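Local atomic coordinates of putative methylthioribose-1-phosphate isomerase (Pyrococcus horikoshii OT3, PDB entry 6A34), a protein that catalyses the interconversion of 5-methylthioribose 1-phosphate and 5-methylthioribulose 1-phosphate in methionine salvage. Residues I3-T6 against P7-T11; V144-N147 against L148-H152; E297-S300 against P301-L305. All coordinates share one frame; numbering follows the deposited sequence.

Contact 1 of 3, residues I3-T6 against P7-T11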
ATOM      1  N   ILE A   3      17.336  31.439  10.837  1.00 58.35           N
ATOM      2  CA  ILE A   3      16.051  31.345  10.201  1.00 57.96           C
ATOM      3  C   ILE A   3      16.021  32.396   9.083  1.00 55.53           C
ATOM      4  O   ILE A   3      16.077  33.588   9.363  1.00 62.27           O
ATOM      5  CB  ILE A   3      14.924  31.555  11.239  1.00 54.26           C
ATOM      6  CG1 ILE A   3      15.107  30.691  12.493  1.00 55.48           C
ATOM      7  CG2 ILE A   3      13.563  31.347  10.605  1.00 54.60           C
ATOM      8  CD1 ILE A   3      15.516  29.269  12.223  1.00 57.97           C
ATOM      9  N   ARG A   4      15.944  31.925   7.834  1.00 48.39           N
ATOM     10  CA  ARG A   4      16.012  32.730   6.636  1.00 47.44           C
ATOM     11  C   ARG A   4      14.603  33.012   6.098  1.00 49.52           C
ATOM     12  O   ARG A   4      14.431  33.909   5.260  1.00 51.89           O
ATOM     13  CB  ARG A   4      16.841  32.016   5.556  1.00 47.42           C
ATOM     14  CG  ARG A   4      18.311  31.821   5.913  1.00 47.90           C
ATOM     15  CD  ARG A   4      19.068  30.840   5.013  1.00 48.74           C
ATOM     16  NE  ARG A   4      18.567  29.460   5.042  1.00 40.49           N
ATOM     17  CZ  ARG A   4      18.101  28.807   3.975  1.00 44.32           C
ATOM     18  NH1 ARG A   4      17.848  29.461   2.844  1.00 35.50           N
ATOM     19  NH2 ARG A   4      17.910  27.493   4.046  1.00 38.99           N
ATOM     20  N   TYR A   5      13.610  32.224   6.523  1.00 46.46           N
ATOM     21  CA  TYR A   5      12.250  32.350   5.998  1.00 47.41           C
ATOM     22  C   TYR A   5      11.262  32.544   7.154  1.00 42.00           C
ATOM     23  O   TYR A   5      11.492  32.064   8.246  1.00 43.13           O
ATOM     24  CB  TYR A   5      11.872  31.147   5.128  1.00 48.98           C
ATOM     25  CG  TYR A   5      12.696  30.965   3.875  1.00 51.83           C
ATOM     26  CD1 TYR A   5      12.471  31.744   2.748  1.00 53.72           C
ATOM     27  CD2 TYR A   5      13.687  29.992   3.807  1.00 48.15           C
ATOM     28  CE1 TYR A   5      13.217  31.572   1.593  1.00 56.32           C
ATOM     29  CE2 TYR A   5      14.450  29.814   2.670  1.00 46.86           C
ATOM     30  CZ  TYR A   5      14.215  30.611   1.563  1.00 54.58           C
ATOM     31  OH  TYR A   5      14.942  30.430   0.427  1.00 50.22           O
ATOM     32  N   THR A   6      10.190  33.298   6.880  1.00 39.64           N
ATOM     33  CA  THR A   6       9.000  33.382   7.722  1.00 39.94           C
ATOM     34  C   THR A   6       7.996  32.329   7.254  1.00 38.42           C
ATOM     35  O   THR A   6       8.054  31.870   6.113  1.00 33.26           O
ATOM     36  CB  THR A   6       8.366  34.782   7.653  1.00 41.03           C
ATOM     37  OG1 THR A   6       7.912  34.940   6.316  1.00 37.65           O
ATOM     38  CG2 THR A   6       9.303  35.925   8.015  1.00 39.67           C
ATOM     39  N   PRO A   7       7.043  31.911   8.112  1.00 36.20           N
ATOM     40  CA  PRO A   7       5.977  31.007   7.698  1.00 39.19           C
ATOM     41  C   PRO A   7       5.320  31.390   6.376  1.00 39.74           C
ATOM     42  O   PRO A   7       5.131  30.524   5.567  1.00 44.17           O
ATOM     43  CB  PRO A   7       4.975  31.127   8.839  1.00 39.09           C
ATOM     44  CG  PRO A   7       5.846  31.326  10.037  1.00 35.91           C
ATOM     45  CD  PRO A   7       6.968  32.218   9.546  1.00 37.54           C
ATOM     46  N   LYS A   8       5.069  32.685   6.163  1.00 46.22           N
ATOM     47  CA  LYS A   8       4.288  33.176   5.015  1.00 47.70           C
ATOM     48  C   LYS A   8       5.101  33.083   3.736  1.00 43.41           C
ATOM     49  O   LYS A   8       4.536  33.011   2.651  1.00 45.28           O
ATOM     50  CB  LYS A   8       3.837  34.630   5.198  1.00 60.75           C
ATOM     51  CG  LYS A   8       2.397  34.778   5.678  1.00 72.88           C
ATOM     52  CD  LYS A   8       2.066  36.123   6.313  1.00 77.40           C
ATOM     53  CE  LYS A   8       0.602  36.223   6.695  1.00 83.23           C
ATOM     54  NZ  LYS A   8       0.325  37.397   7.563  1.00 88.21           N
ATOM     55  N   GLU A   9       6.424  33.071   3.869  1.00 42.11           N
ATOM     56  CA  GLU A   9       7.274  32.860   2.704  1.00 48.16           C
ATOM     57  C   GLU A   9       7.337  31.371   2.323  1.00 43.51           C
ATOM     58  O   GLU A   9       7.751  31.070   1.206  1.00 42.91           O
ATOM     59  CB  GLU A   9       8.681  33.421   2.945  1.00 47.02           C
ATOM     60  CG  GLU A   9       8.726  34.935   2.965  1.00 49.30           C
ATOM     61  CD  GLU A   9      10.064  35.522   3.377  1.00 52.41           C
ATOM     62  OE1 GLU A   9      10.684  35.003   4.314  1.00 54.94           O
ATOM     63  OE2 GLU A   9      10.475  36.515   2.762  1.00 68.05           O
ATOM     64  N   LEU A  10       6.972  30.461   3.246  1.00 42.81           N
ATOM     65  CA  LEU A  10       7.136  28.993   3.062  1.00 39.04           C
ATOM     66  C   LEU A  10       5.839  28.322   2.583  1.00 38.20           C
ATOM     67  O   LEU A  10       5.880  27.294   1.919  1.00 38.90           O
ATOM     68  CB  LEU A  10       7.620  28.385   4.378  1.00 38.57           C
ATOM     69  CG  LEU A  10       9.076  28.693   4.737  1.00 37.55           C
ATOM     70  CD1 LEU A  10       9.404  28.125   6.099  1.00 38.52           C
ATOM     71  CD2 LEU A  10      10.055  28.170   3.688  1.00 36.01           C
ATOM     72  N   THR A  11       4.680  28.899   2.914  1.00 40.38           N
ATOM     73  CA  THR A  11       3.396  28.298   2.555  1.00 37.74           C
ATOM     74  C   THR A  11       2.379  29.397   2.250  1.00 38.59           C
ATOM     75  O   THR A  11       2.497  30.493   2.754  1.00 39.40           O
ATOM     76  CB  THR A  11       2.840  27.423   3.684  1.00 33.88           C
ATOM     77  OG1 THR A  11       1.725  26.689   3.163  1.00 35.72           O
ATOM     78  CG2 THR A  11       2.414  28.238   4.889  1.00 33.45           C
TER
HETATM   79  O   HOH W   1      12.903  36.085   5.439  1.00 54.54           O
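Thr6 and Glu9 form a capping box at the start of the short, weakly bonded helix 7-10, with Thr6 as N-cap. The stronger half is the bond from Thr6 N to Glu9 OE1, 3.1 Å and nearly straight at 168°; the N-H meets the carboxylate oxygen on its anti side, 16° out of plane. Glu9 suits this place because its chain, extended beyond CG, is long enough to bring the carboxylate back over the first turn. In return Glu9 N gives a weak bond of 3.4 Å to Thr6 OG1. The threonine hydroxyl lies between its own N and carbonyl carbon (chi1 65°), where it can accept from Glu9 N, and a second weak bond joins it to Glu9 OE1. A water donates to both Glu9 OE1 and Arg4 O, each at 2.7 Å, so the carboxylate also ties down the approach to the helix. Pro7, which has no N-H to leave unbonded, fits the first turn well. Beside the box, Tyr5 CB packs on Leu10 CG at 3.7 Å, the two side chains crossing at about a right angle. Tyr5 OH hydrogen-bonds to Asp190, just beyond helix 180-189, with which Arg4 NH2 forms a salt bridge. Leu10 touches Val186 of that helix and Leu148 of helix 125-157, while Pro7 rests on Val144 and Leu148, so the N-terminal turn lies against both helices.

Contact 2 of 3, residues V144-N147 against L148-H152; sequences VEAN and LRMGH
Asn147 O is gripped twice: by Gly151 N at 3.0 Å, in the i to i+4 pattern of the alpha helix, and by the hydroxyl of Ser182 from helix 180-189. The neighbouring turn is equally regular, Met150 N reaching Ala146 O at 3.0 Å and 172°. Arg149 does not run straight outward. Its chain bends at chi3 (-52°) and folds back along the helix, laying the rim of one guanidinium face over Ala146 CA, with Arg149 NH2 3.7 Å from that carbon; a small alanine suits the place beneath the flat group. The same NH2 forms a salt bridge with Asp337. A leucine in place of Arg149 would probably leave Asp337 without its mate and uncover Ala146 CA. Met150, likewise bent at chi3, lies beside Asn147 and brings CE to 3.2 Å from Asn147 OD1 and 4.0 Å from Ala146 CB. Asn147 ND2 gives a hydrogen bond to His176 O. One turn on, His152 ND1 donates to Leu148 O at 2.7 Å, the oxygen lying almost in the imidazole plane, a geometry that would fix the ring's rotation. Within the long helix 125-157, Val144 and Leu148 face Pro7 of helix 7-10, whereas Met150 packs on the loop residue Pro280.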
ATOM      1  N   VAL A 144       4.769  26.498  15.887  1.00 34.14           N
ATOM      2  CA  VAL A 144       5.141  27.072  14.618  1.00 34.69           C
ATOM      3  C   VAL A 144       6.633  27.381  14.632  1.00 35.65           C
ATOM      4  O   VAL A 144       7.294  27.169  13.608  1.00 37.35           O
ATOM      5  CB  VAL A 144       4.287  28.292  14.222  1.00 32.19           C
ATOM      6  CG1 VAL A 144       4.745  28.901  12.897  1.00 32.44           C
ATOM      7  CG2 VAL A 144       2.819  27.925  14.113  1.00 33.76           C
ATOM      8  N   GLU A 145       7.176  27.815  15.774  1.00 37.08           N
ATOM      9  CA  GLU A 145       8.584  28.210  15.745  1.00 42.31           C
ATOM     10  C   GLU A 145       9.486  26.974  15.859  1.00 34.30           C
ATOM     11  O   GLU A 145      10.567  26.958  15.304  1.00 34.15           O
ATOM     12  CB  GLU A 145       8.896  29.394  16.665  1.00 48.45           C
ATOM     13  CG  GLU A 145       8.488  29.281  18.109  1.00 58.75           C
ATOM     14  CD  GLU A 145       8.338  30.629  18.818  1.00 57.16           C
ATOM     15  OE1 GLU A 145       8.348  30.639  20.059  1.00 52.70           O
ATOM     16  OE2 GLU A 145       8.170  31.659  18.133  1.00 63.42           O
ATOM     17  N   ALA A 146       9.000  25.907  16.479  1.00 36.05           N
ATOM     18  CA  ALA A 146       9.716  24.634  16.492  1.00 33.37           C
ATOM     19  C   ALA A 146       9.826  24.135  15.050  1.00 31.89           C
ATOM     20  O   ALA A 146      10.867  23.688  14.619  1.00 35.55           O
ATOM     21  CB  ALA A 146       9.007  23.641  17.375  1.00 35.29           C
ATOM     22  N   ASN A 147       8.745  24.282  14.287  1.00 32.86           N
ATOM     23  CA  ASN A 147       8.678  23.795  12.923  1.00 33.10           C
ATOM     24  C   ASN A 147       9.617  24.613  12.038  1.00 36.44           C
ATOM     25  O   ASN A 147      10.301  24.051  11.166  1.00 35.52           O
ATOM     26  CB  ASN A 147       7.245  23.775  12.398  1.00 33.25           C
ATOM     27  CG  ASN A 147       6.400  22.783  13.160  1.00 34.87           C
ATOM     28  OD1 ASN A 147       6.939  21.860  13.779  1.00 34.98           O
ATOM     29  ND2 ASN A 147       5.090  22.952  13.097  1.00 32.23           N
ATOM     30  N   LEU A 148       9.688  25.922  12.288  1.00 37.34           N
ATOM     31  CA  LEU A 148      10.565  26.761  11.509  1.00 36.05           C
ATOM     32  C   LEU A 148      12.027  26.305  11.659  1.00 33.00           C
ATOM     33  O   LEU A 148      12.752  26.188  10.680  1.00 32.67           O
ATOM     34  CB  LEU A 148      10.404  28.205  11.964  1.00 39.09           C
ATOM     35  CG  LEU A 148       9.373  29.017  11.206  1.00 42.54           C
ATOM     36  CD1 LEU A 148       9.200  30.383  11.877  1.00 48.61           C
ATOM     37  CD2 LEU A 148       9.778  29.177   9.755  1.00 42.93           C
ATOM     38  N   ARG A 149      12.441  26.049  12.893  1.00 35.47           N
ATOM     39  CA  ARG A 149      13.793  25.605  13.192  1.00 37.24           C
ATOM     40  C   ARG A 149      14.058  24.238  12.542  1.00 38.04           C
ATOM     41  O   ARG A 149      15.079  24.067  11.860  1.00 37.51           O
ATOM     42  CB  ARG A 149      14.009  25.552  14.705  1.00 39.41           C
ATOM     43  CG  ARG A 149      14.084  26.921  15.380  1.00 39.48           C
ATOM     44  CD  ARG A 149      14.432  26.865  16.853  1.00 39.60           C
ATOM     45  NE  ARG A 149      13.601  25.970  17.660  1.00 45.16           N
ATOM     46  CZ  ARG A 149      12.553  26.352  18.387  1.00 48.21           C
ATOM     47  NH1 ARG A 149      12.067  27.574  18.233  1.00 45.49           N
ATOM     48  NH2 ARG A 149      12.014  25.519  19.270  1.00 40.97           N
ATOM     49  N   MET A 150      13.152  23.274  12.752  1.00 32.92           N
ATOM     50  CA  MET A 150      13.304  21.931  12.166  1.00 35.75           C
ATOM     51  C   MET A 150      13.547  22.038  10.655  1.00 34.81           C
ATOM     52  O   MET A 150      14.375  21.355  10.126  1.00 39.39           O
ATOM     53  CB  MET A 150      12.044  21.087  12.360  1.00 37.68           C
ATOM     54  CG  MET A 150      12.066  20.180  13.552  1.00 41.18           C
ATOM     55  SD  MET A 150      10.402  19.453  13.725  1.00 41.76           S
ATOM     56  CE  MET A 150       9.659  20.527  14.952  1.00 42.33           C
ATOM     57  N   GLY A 151      12.763  22.874   9.971  1.00 36.05           N
ATOM     58  CA  GLY A 151      12.810  22.988   8.522  1.00 35.98           C
ATOM     59  C   GLY A 151      14.190  23.398   8.048  1.00 40.06           C
ATOM     60  O   GLY A 151      14.714  22.836   7.075  1.00 36.27           O
ATOM     61  N   HIS A 152      14.756  24.412   8.719  1.00 38.19           N
ATOM     62  CA  HIS A 152      16.055  24.982   8.338  1.00 36.98           C
ATOM     63  C   HIS A 152      17.172  23.999   8.703  1.00 34.44           C
ATOM     64  O   HIS A 152      18.102  23.831   7.903  1.00 35.59           O
ATOM     65  CB  HIS A 152      16.282  26.383   8.946  1.00 35.55           C
ATOM     66  CG  HIS A 152      15.378  27.424   8.381  1.00 36.10           C
ATOM     67  ND1 HIS A 152      14.081  27.591   8.824  1.00 35.73           N
ATOM     68  CD2 HIS A 152      15.540  28.294   7.361  1.00 38.07           C
ATOM     69  CE1 HIS A 152      13.497  28.551   8.117  1.00 38.48           C
ATOM     70  NE2 HIS A 152      14.364  28.990   7.208  1.00 36.52           N
TER

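Contact 3 of 3, residues E297-S300 against P301-L305; sequences EERS and PEEVL
Ser300 closes an ST turn at the entrance to helix 302-305, its hydroxyl oxygen OG accepting from Glu302 N at 3.0 Å and 156°. Swung away from its own N and lying beside the carbonyl carbon (chi1 162°), OG is carried forward along the chain to meet the N-H of Glu302, an amide of the first turn. Serine suits such a cap because its short side chain reaches the backbone directly. Ser300 O takes a second bond, from Glu303 N at 3.2 Å; the donor stands well above the carbonyl plane, 54° out of it. That same oxygen also accepts from Asn320 ND2. Pro301, with its phi already held near the helical value, fits the turn between cap and helix. Its carbonyl oxygen accepts from both Val304 N and Leu305 N.

The segment belongs to the excursion between strands 284-285 and 323-326, outer strands of the small mixed sheet that also holds Lys258, a predicted substrate-binding residue. Here Arg299 spreads out in an extended chain, and its NE and NH1 both grip Glu297 OE2 side-on, NE at 2.7 Å. Both nitrogens approach from one face of that carboxylate, while the oxygen lies nearly in the guanidinium plane. The aliphatic part of Arg299 carries the contact with the helix: CB lies 3.5 Å from Glu303 OE1, an oxygen that accepts a hydrogen bond from Asn320 ND2. Arg299 NH2 comes close to Lys258 NZ, which places this salt-bridged arginine beside the predicted substrate site. Glu302 bends at chi2 and forms a salt bridge with Arg311, whereas buried Val304 packs against Leu224 of the second subunit.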
ATOM      1  N   GLU A 297      -0.479  -0.202  18.907  1.00 46.42           N
ATOM      2  CA  GLU A 297      -1.873   0.064  18.710  1.00 47.96           C
ATOM      3  C   GLU A 297      -2.378  -0.572  17.394  1.00 46.60           C
ATOM      4  O   GLU A 297      -1.799  -0.413  16.329  1.00 44.94           O
ATOM      5  CB  GLU A 297      -2.029   1.583  18.690  1.00 54.29           C
ATOM      6  CG  GLU A 297      -3.471   2.070  18.769  1.00 58.06           C
ATOM      7  CD  GLU A 297      -3.593   3.551  18.484  1.00 57.61           C
ATOM      8  OE1 GLU A 297      -2.610   4.283  18.766  1.00 62.69           O
ATOM      9  OE2 GLU A 297      -4.647   3.965  17.969  1.00 54.82           O
ATOM     10  N   GLU A 298      -3.479  -1.316  17.476  1.00 45.64           N
ATOM     11  CA  GLU A 298      -4.193  -1.804  16.318  1.00 42.10           C
ATOM     12  C   GLU A 298      -5.486  -1.010  16.190  1.00 39.25           C
ATOM     13  O   GLU A 298      -6.109  -0.691  17.177  1.00 38.30           O
ATOM     14  CB  GLU A 298      -4.525  -3.286  16.445  1.00 42.86           C
ATOM     15  CG  GLU A 298      -3.314  -4.123  16.768  1.00 52.58           C
ATOM     16  CD  GLU A 298      -3.593  -5.589  17.036  1.00 58.02           C
ATOM     17  OE1 GLU A 298      -2.823  -6.196  17.832  1.00 55.00           O
ATOM     18  OE2 GLU A 298      -4.554  -6.129  16.421  1.00 60.31           O
ATOM     19  N   ARG A 299      -5.892  -0.719  14.958  1.00 36.94           N
ATOM     20  CA  ARG A 299      -7.119   0.017  14.750  1.00 39.06           C
ATOM     21  C   ARG A 299      -8.120  -0.879  14.021  1.00 36.22           C
ATOM     22  O   ARG A 299      -7.824  -2.034  13.737  1.00 31.09           O
ATOM     23  CB  ARG A 299      -6.827   1.326  14.019  1.00 41.02           C
ATOM     24  CG  ARG A 299      -6.011   2.265  14.882  1.00 45.77           C
ATOM     25  CD  ARG A 299      -5.786   3.615  14.261  1.00 51.97           C
ATOM     26  NE  ARG A 299      -5.219   4.426  15.326  1.00 56.49           N
ATOM     27  CZ  ARG A 299      -4.579   5.578  15.162  1.00 57.87           C
ATOM     28  NH1 ARG A 299      -4.041   6.159  16.224  1.00 50.28           N
ATOM     29  NH2 ARG A 299      -4.454   6.121  13.957  1.00 49.76           N
ATOM     30  N   SER A 300      -9.312  -0.321  13.779  1.00 38.06           N
ATOM     31  CA  SER A 300     -10.438  -1.064  13.300  1.00 37.97           C
ATOM     32  C   SER A 300     -10.068  -1.779  12.011  1.00 37.68           C
ATOM     33  O   SER A 300      -9.404  -1.224  11.131  1.00 38.59           O
ATOM     34  CB  SER A 300     -11.634  -0.181  13.073  1.00 41.88           C
ATOM     35  OG  SER A 300     -12.573  -0.846  12.232  1.00 41.28           O
ATOM     36  N   PRO A 301     -10.531  -3.029  11.853  1.00 37.85           N
ATOM     37  CA  PRO A 301     -10.312  -3.757  10.607  1.00 35.72           C
ATOM     38  C   PRO A 301     -10.976  -3.071   9.392  1.00 35.69           C
ATOM     39  O   PRO A 301     -10.577  -3.295   8.243  1.00 35.18           O
ATOM     40  CB  PRO A 301     -10.865  -5.154  10.940  1.00 36.71           C
ATOM     41  CG  PRO A 301     -11.911  -4.898  12.006  1.00 38.62           C
ATOM     42  CD  PRO A 301     -11.317  -3.779  12.851  1.00 37.35           C
ATOM     43  N   GLU A 302     -11.931  -2.174   9.639  1.00 40.15           N
ATOM     44  CA  GLU A 302     -12.622  -1.438   8.557  1.00 35.61           C
ATOM     45  C   GLU A 302     -11.649  -0.540   7.784  1.00 35.64           C
ATOM     46  O   GLU A 302     -11.855  -0.324   6.599  1.00 37.54           O
ATOM     47  CB  GLU A 302     -13.790  -0.613   9.099  1.00 35.74           C
ATOM     48  CG  GLU A 302     -14.925  -1.485   9.656  1.00 42.78           C
ATOM     49  CD  GLU A 302     -15.654  -2.364   8.641  1.00 45.77           C
ATOM     50  OE1 GLU A 302     -16.180  -1.819   7.654  1.00 42.70           O
ATOM     51  OE2 GLU A 302     -15.728  -3.585   8.861  1.00 53.59           O
ATOM     52  N   GLU A 303     -10.633   0.013   8.447  1.00 32.67           N
ATOM     53  CA  GLU A 303      -9.638   0.808   7.755  1.00 36.02           C
ATOM     54  C   GLU A 303      -8.955   0.009   6.626  1.00 32.78           C
ATOM     55  O   GLU A 303      -8.529   0.601   5.660  1.00 34.40           O
ATOM     56  CB  GLU A 303      -8.566   1.306   8.720  1.00 39.26           C
ATOM     57  CG  GLU A 303      -9.051   2.310   9.745  1.00 37.29           C
ATOM     58  CD  GLU A 303      -7.901   2.855  10.596  1.00 37.52           C
ATOM     59  OE1 GLU A 303      -6.809   2.235  10.604  1.00 33.17           O
ATOM     60  OE2 GLU A 303      -8.094   3.894  11.248  1.00 35.49           O
ATOM     61  N   VAL A 304      -8.874  -1.325   6.740  1.00 34.10           N
ATOM     62  CA  VAL A 304      -8.257  -2.174   5.672  1.00 34.34           C
ATOM     63  C   VAL A 304      -9.313  -2.733   4.687  1.00 35.27           C
ATOM     64  O   VAL A 304      -9.009  -2.887   3.493  1.00 32.29           O
ATOM     65  CB  VAL A 304      -7.414  -3.301   6.294  1.00 32.57           C
ATOM     66  CG1 VAL A 304      -6.902  -4.272   5.246  1.00 31.09           C
ATOM     67  CG2 VAL A 304      -6.250  -2.742   7.123  1.00 32.96           C
ATOM     68  N   LEU A 305     -10.509  -3.081   5.190  1.00 35.80           N
ATOM     69  CA  LEU A 305     -11.576  -3.702   4.396  1.00 35.83           C
ATOM     70  C   LEU A 305     -12.160  -2.657   3.445  1.00 35.67           C
ATOM     71  O   LEU A 305     -12.652  -3.032   2.404  1.00 32.68           O
ATOM     72  CB  LEU A 305     -12.676  -4.267   5.303  1.00 33.68           C
ATOM     73  CG  LEU A 305     -12.225  -5.366   6.258  1.00 35.96           C
ATOM     74  CD1 LEU A 305     -13.331  -5.712   7.224  1.00 36.74           C
ATOM     75  CD2 LEU A 305     -11.763  -6.607   5.515  1.00 36.15           C
TER

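How the contacts relate
Following the chain from the N terminus, the three contacts come in series, and none nests within or crosses another. Contacts 1 and 3 form the turns that lead into short helices, while contact 2 lies within a continuous helix, 125-157, which leads into strand 161-165 of the large Rossmann-like sheet. Though distant in sequence, contacts 1 and 2 touch: Pro7 CD meets Leu148 CD1 at 3.7 Å and His152 NE2 packs against the backbone N atoms of Arg4 and Tyr5, joining the N-terminal segment to the long helix. Contact 3 stands on the opposite side of the chain's centre, its centre about 33 Å from that of contact 2, on an excursion from the smaller sheet that reaches the second subunit.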